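Local coordinates for protein EmrA (Aquifex aeolicus, PDB 4TKO) that serves as the periplasmic adaptor of a major facilitator superfamily multidrug efflux pump and probably helps to export xenobiotics, at residues V116-W127 / V147-R158. Numbering follows the deposited sequence.
Sequences VEEKIKLVKLDW and VDTNLKVLLHER
Val147 brings its CG1 methyl against the backbone of Trp127, 3.5 Å from the CA atom; a short branched residue suits a place where the two helices run this close. The next residue, Asp148, accepts a hydrogen bond at OD2 from Trp127 NE1 (3.2 Å, 157° at the hydrogen). OD2 uses its anti lone pair and sits close to the indole plane, at the ring edge, which should help to hold the ring's rotation, while Phe144 meets the same indole from outside the two segments. In Leu151, CG anti to the backbone N (chi1 176°) points the fork across at the partner helix: CD2 makes a CH-pi contact over the five-membered ring of Trp127, 4.2 Å from its centroid, and CD1 packs against Val123 CG1. Leu151 is thus a knob among Ile120, Val123, Lys124 and Trp127; reciprocally, Val123 fills the hole formed by Val147, Asn150, Leu151 and Leu154. Leu154, a branched apolar residue suited to facing the partner helix, lays CD2 beside Lys119 CB, and its CB meets Ile120 CG1 at 3.7 Å. Past the helix end, Ile120 CD1 lies over one face of the Arg158 guanidinium, toward its rim, and Arg158 NH1 forms a salt bridge with Glu117 OE2, joining a long apolar shaft to a charged tip. Axes 9.4 Å apart at 155° and mutual knobs-into-holes packing mark an antiparallel coiled coil, here near the far end of the long helical hairpin characteristic of membrane fusion proteins.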
loop_
_atom_site.group_PDB
_atom_site.type_symbol
_atom_site.label_atom_id
_atom_site.label_comp_id
_atom_site.label_asym_id
_atom_site.label_seq_id
_atom_site.Cartn_x
_atom_site.Cartn_y
_atom_site.Cartn_z
ATOM N N VAL A 116 63.963 -18.309 29.178
ATOM C CA VAL A 116 64.873 -19.415 28.952
ATOM C C VAL A 116 65.907 -19.058 27.891
ATOM O O VAL A 116 67.082 -19.418 28.005
ATOM C CB VAL A 116 64.113 -20.683 28.540
ATOM C CG1 VAL A 116 64.963 -21.550 27.613
ATOM C CG2 VAL A 116 63.677 -21.455 29.782
ATOM N N GLU A 117 65.477 -18.338 26.862
ATOM C CA GLU A 117 66.397 -17.913 25.818
ATOM C C GLU A 117 67.388 -16.881 26.345
ATOM O O GLU A 117 68.448 -16.680 25.755
ATOM C CB GLU A 117 65.632 -17.353 24.622
ATOM C CG GLU A 117 65.549 -18.311 23.441
ATOM C CD GLU A 117 66.895 -18.522 22.757
ATOM O OE1 GLU A 117 67.912 -17.940 23.219
ATOM O OE2 GLU A 117 66.931 -19.268 21.750
ATOM N N GLU A 118 67.039 -16.231 27.452
ATOM C CA GLU A 118 67.952 -15.305 28.116
ATOM C C GLU A 118 69.095 -16.052 28.789
ATOM O O GLU A 118 70.276 -15.755 28.571
ATOM C CB GLU A 118 67.210 -14.460 29.150
ATOM C CG GLU A 118 66.486 -13.266 28.555
ATOM C CD GLU A 118 67.423 -12.318 27.823
ATOM O OE1 GLU A 118 67.639 -11.191 28.322
ATOM O OE2 GLU A 118 67.935 -12.693 26.744
ATOM N N LYS A 119 68.718 -17.015 29.621
ATOM C CA LYS A 119 69.659 -17.903 30.269
ATOM C C LYS A 119 70.570 -18.589 29.252
ATOM O O LYS A 119 71.786 -18.585 29.414
ATOM C CB LYS A 119 68.911 -18.948 31.101
ATOM C CG LYS A 119 68.202 -18.368 32.311
ATOM C CD LYS A 119 67.330 -19.398 33.004
ATOM C CE LYS A 119 66.530 -18.743 34.131
ATOM N NZ LYS A 119 65.795 -19.714 34.992
ATOM N N ILE A 120 69.995 -19.168 28.204
ATOM C CA ILE A 120 70.808 -19.870 27.221
ATOM C C ILE A 120 71.879 -18.965 26.622
ATOM O O ILE A 120 72.962 -19.424 26.283
ATOM C CB ILE A 120 69.962 -20.458 26.081
ATOM C CG1 ILE A 120 69.285 -21.753 26.530
ATOM C CG2 ILE A 120 70.830 -20.762 24.875
ATOM C CD1 ILE A 120 68.487 -22.426 25.420
ATOM N N LYS A 121 71.590 -17.678 26.506
ATOM C CA LYS A 121 72.567 -16.756 25.935
ATOM C C LYS A 121 73.798 -16.672 26.832
ATOM O O LYS A 121 74.929 -16.696 26.349
ATOM C CB LYS A 121 71.954 -15.368 25.725
ATOM C CG LYS A 121 71.786 -15.006 24.258
ATOM C CD LYS A 121 71.151 -13.638 24.080
ATOM C CE LYS A 121 69.746 -13.592 24.659
ATOM N NZ LYS A 121 69.158 -12.218 24.637
ATOM N N LEU A 122 73.562 -16.595 28.138
ATOM C CA LEU A 122 74.628 -16.493 29.127
ATOM C C LEU A 122 75.446 -17.771 29.217
ATOM O O LEU A 122 76.665 -17.746 29.038
ATOM C CB LEU A 122 74.051 -16.158 30.503
ATOM C CG LEU A 122 73.516 -14.730 30.594
ATOM C CD1 LEU A 122 73.119 -14.361 32.023
ATOM C CD2 LEU A 122 74.537 -13.742 30.018
ATOM N N VAL A 123 74.772 -18.879 29.515
ATOM C CA VAL A 123 75.411 -20.185 29.589
ATOM C C VAL A 123 76.157 -20.567 28.300
ATOM O O VAL A 123 77.130 -21.312 28.354
ATOM C CB VAL A 123 74.386 -21.287 29.919
ATOM C CG1 VAL A 123 74.997 -22.652 29.716
ATOM C CG2 VAL A 123 73.886 -21.148 31.352
ATOM N N LYS A 124 75.721 -20.063 27.145
ATOM C CA LYS A 124 76.471 -20.315 25.914
ATOM C C LYS A 124 77.846 -19.670 25.998
ATOM O O LYS A 124 78.856 -20.282 25.637
ATOM C CB LYS A 124 75.730 -19.804 24.679
ATOM C CG LYS A 124 74.988 -20.886 23.924
ATOM C CD LYS A 124 74.415 -20.351 22.625
ATOM C CE LYS A 124 75.503 -19.736 21.751
ATOM N NZ LYS A 124 74.940 -19.271 20.445
ATOM N N LEU A 125 77.883 -18.436 26.486
ATOM C CA LEU A 125 79.147 -17.751 26.708
ATOM C C LEU A 125 80.016 -18.482 27.740
ATOM O O LEU A 125 81.209 -18.678 27.520
ATOM C CB LEU A 125 78.898 -16.306 27.141
ATOM C CG LEU A 125 78.164 -15.504 26.065
ATOM C CD1 LEU A 125 78.148 -14.036 26.420
ATOM C CD2 LEU A 125 78.756 -15.730 24.667
ATOM N N ASP A 126 79.429 -18.887 28.858
ATOM C CA ASP A 126 80.192 -19.618 29.864
ATOM C C ASP A 126 80.789 -20.855 29.222
ATOM O O ASP A 126 81.970 -21.137 29.386
ATOM C CB ASP A 126 79.328 -20.006 31.068
ATOM C CG ASP A 126 79.121 -18.851 32.037
ATOM O OD1 ASP A 126 79.910 -17.878 31.997
ATOM O OD2 ASP A 126 78.170 -18.924 32.846
ATOM N N TRP A 127 79.959 -21.566 28.467
ATOM C CA TRP A 127 80.360 -22.767 27.748
ATOM C C TRP A 127 81.570 -22.505 26.845
ATOM O O TRP A 127 82.587 -23.191 26.964
ATOM C CB TRP A 127 79.177 -23.302 26.931
ATOM C CG TRP A 127 79.314 -24.735 26.517
ATOM C CD1 TRP A 127 78.889 -25.844 27.212
ATOM C CD2 TRP A 127 79.912 -25.219 25.313
ATOM N NE1 TRP A 127 79.195 -26.988 26.505
ATOM C CE2 TRP A 127 79.823 -26.633 25.329
ATOM C CE3 TRP A 127 80.525 -24.601 24.211
ATOM C CZ2 TRP A 127 80.319 -27.432 24.301
ATOM C CZ3 TRP A 127 81.016 -25.392 23.183
ATOM C CH2 TRP A 127 80.910 -26.795 23.237
ATOM N N VAL A 147 79.091 -27.080 33.150
ATOM C CA VAL A 147 78.457 -26.061 32.323
ATOM C C VAL A 147 77.722 -26.716 31.160
ATOM O O VAL A 147 76.559 -26.421 30.912
ATOM C CB VAL A 147 79.507 -25.045 31.788
ATOM C CG1 VAL A 147 78.971 -24.233 30.603
ATOM C CG2 VAL A 147 79.980 -24.139 32.915
ATOM N N ASP A 148 78.411 -27.621 30.473
ATOM C CA ASP A 148 77.870 -28.302 29.306
ATOM C C ASP A 148 76.520 -28.984 29.569
ATOM O O ASP A 148 75.603 -28.884 28.753
ATOM C CB ASP A 148 78.879 -29.332 28.787
ATOM C CG ASP A 148 78.255 -30.329 27.828
ATOM O OD1 ASP A 148 77.711 -31.352 28.309
ATOM O OD2 ASP A 148 78.314 -30.093 26.598
ATOM N N THR A 149 76.376 -29.674 30.692
ATOM C CA THR A 149 75.129 -30.380 30.907
ATOM C C THR A 149 74.051 -29.433 31.418
ATOM O O THR A 149 72.861 -29.693 31.237
ATOM C CB THR A 149 75.284 -31.570 31.872
ATOM O OG1 THR A 149 75.351 -31.100 33.227
ATOM C CG2 THR A 149 76.520 -32.421 31.490
ATOM N N ASN A 150 74.449 -28.330 32.040
ATOM C CA ASN A 150 73.470 -27.293 32.347
ATOM C C ASN A 150 72.900 -26.680 31.067
ATOM O O ASN A 150 71.720 -26.336 31.003
ATOM C CB ASN A 150 74.069 -26.189 33.211
ATOM C CG ASN A 150 73.112 -25.012 33.389
ATOM O OD1 ASN A 150 71.905 -25.202 33.568
ATOM N ND2 ASN A 150 73.643 -23.793 33.314
ATOM N N LEU A 151 73.743 -26.543 30.051
ATOM C CA LEU A 151 73.312 -25.980 28.783
ATOM C C LEU A 151 72.394 -26.955 28.070
ATOM O O LEU A 151 71.492 -26.552 27.339
ATOM C CB LEU A 151 74.508 -25.640 27.889
ATOM C CG LEU A 151 74.135 -25.125 26.493
ATOM C CD1 LEU A 151 73.623 -23.692 26.545
ATOM C CD2 LEU A 151 75.291 -25.240 25.513
ATOM N N LYS A 152 72.636 -28.244 28.277
ATOM C CA LYS A 152 71.818 -29.262 27.643
ATOM C C LYS A 152 70.405 -29.194 28.218
ATOM O O LYS A 152 69.418 -29.207 27.474
ATOM C CB LYS A 152 72.437 -30.655 27.831
ATOM C CG LYS A 152 73.515 -30.999 26.791
ATOM C CD LYS A 152 74.296 -32.241 27.207
ATOM C CE LYS A 152 75.004 -32.911 26.016
ATOM N NZ LYS A 152 75.929 -32.019 25.253
ATOM N N VAL A 153 70.318 -29.103 29.541
ATOM C CA VAL A 153 69.036 -28.966 30.221
ATOM C C VAL A 153 68.238 -27.790 29.663
ATOM O O VAL A 153 67.125 -27.964 29.172
ATOM C CB VAL A 153 69.217 -28.776 31.735
ATOM C CG1 VAL A 153 67.889 -28.404 32.390
ATOM C CG2 VAL A 153 69.814 -30.031 32.351
ATOM N N LEU A 154 68.820 -26.598 29.736
ATOM C CA LEU A 154 68.200 -25.402 29.182
ATOM C C LEU A 154 67.829 -25.559 27.700
ATOM O O LEU A 154 66.854 -24.976 27.240
ATOM C CB LEU A 154 69.129 -24.194 29.353
ATOM C CG LEU A 154 68.949 -23.294 30.581
ATOM C CD1 LEU A 154 68.980 -24.095 31.865
ATOM C CD2 LEU A 154 70.014 -22.194 30.613
ATOM N N LEU A 155 68.601 -26.339 26.952
ATOM C CA LEU A 155 68.393 -26.412 25.510
ATOM C C LEU A 155 67.215 -27.302 25.148
ATOM O O LEU A 155 66.547 -27.076 24.135
ATOM C CB LEU A 155 69.649 -26.910 24.793
ATOM C CG LEU A 155 70.486 -25.824 24.109
ATOM C CD1 LEU A 155 71.538 -26.428 23.199
ATOM C CD2 LEU A 155 69.611 -24.852 23.332
ATOM N N HIS A 156 66.966 -28.316 25.969
ATOM C CA HIS A 156 65.884 -29.247 25.683
ATOM C C HIS A 156 64.684 -28.938 26.578
ATOM O O HIS A 156 63.632 -29.568 26.474
ATOM C CB HIS A 156 66.360 -30.704 25.826
ATOM C CG HIS A 156 65.906 -31.385 27.078
ATOM N ND1 HIS A 156 66.607 -31.310 28.264
ATOM C CD2 HIS A 156 64.836 -32.178 27.325
ATOM C CE1 HIS A 156 65.981 -32.015 29.189
ATOM N NE2 HIS A 156 64.900 -32.551 28.643
ATOM N N GLU A 157 64.836 -27.943 27.443
ATOM C CA GLU A 157 63.678 -27.358 28.099
ATOM C C GLU A 157 63.253 -26.142 27.280
ATOM O O GLU A 157 62.286 -25.456 27.606
ATOM C CB GLU A 157 63.984 -26.989 29.554
ATOM C CG GLU A 157 64.036 -25.498 29.847
ATOM C CD GLU A 157 64.122 -25.191 31.337
ATOM O OE1 GLU A 157 64.769 -25.971 32.079
ATOM O OE2 GLU A 157 63.534 -24.169 31.766
ATOM N N ARG A 158 63.984 -25.890 26.197
ATOM C CA ARG A 158 63.636 -24.828 25.265
ATOM C C ARG A 158 62.680 -25.347 24.217
ATOM O O ARG A 158 61.542 -24.893 24.141
ATOM C CB ARG A 158 64.874 -24.246 24.578
ATOM C CG ARG A 158 64.559 -23.613 23.230
ATOM C CD ARG A 158 65.637 -22.665 22.748
ATOM N NE ARG A 158 66.742 -23.348 22.081
ATOM C CZ ARG A 158 67.702 -22.720 21.402
ATOM N NH1 ARG A 158 67.681 -21.397 21.296
ATOM N NH2 ARG A 158 68.683 -23.407 20.823
#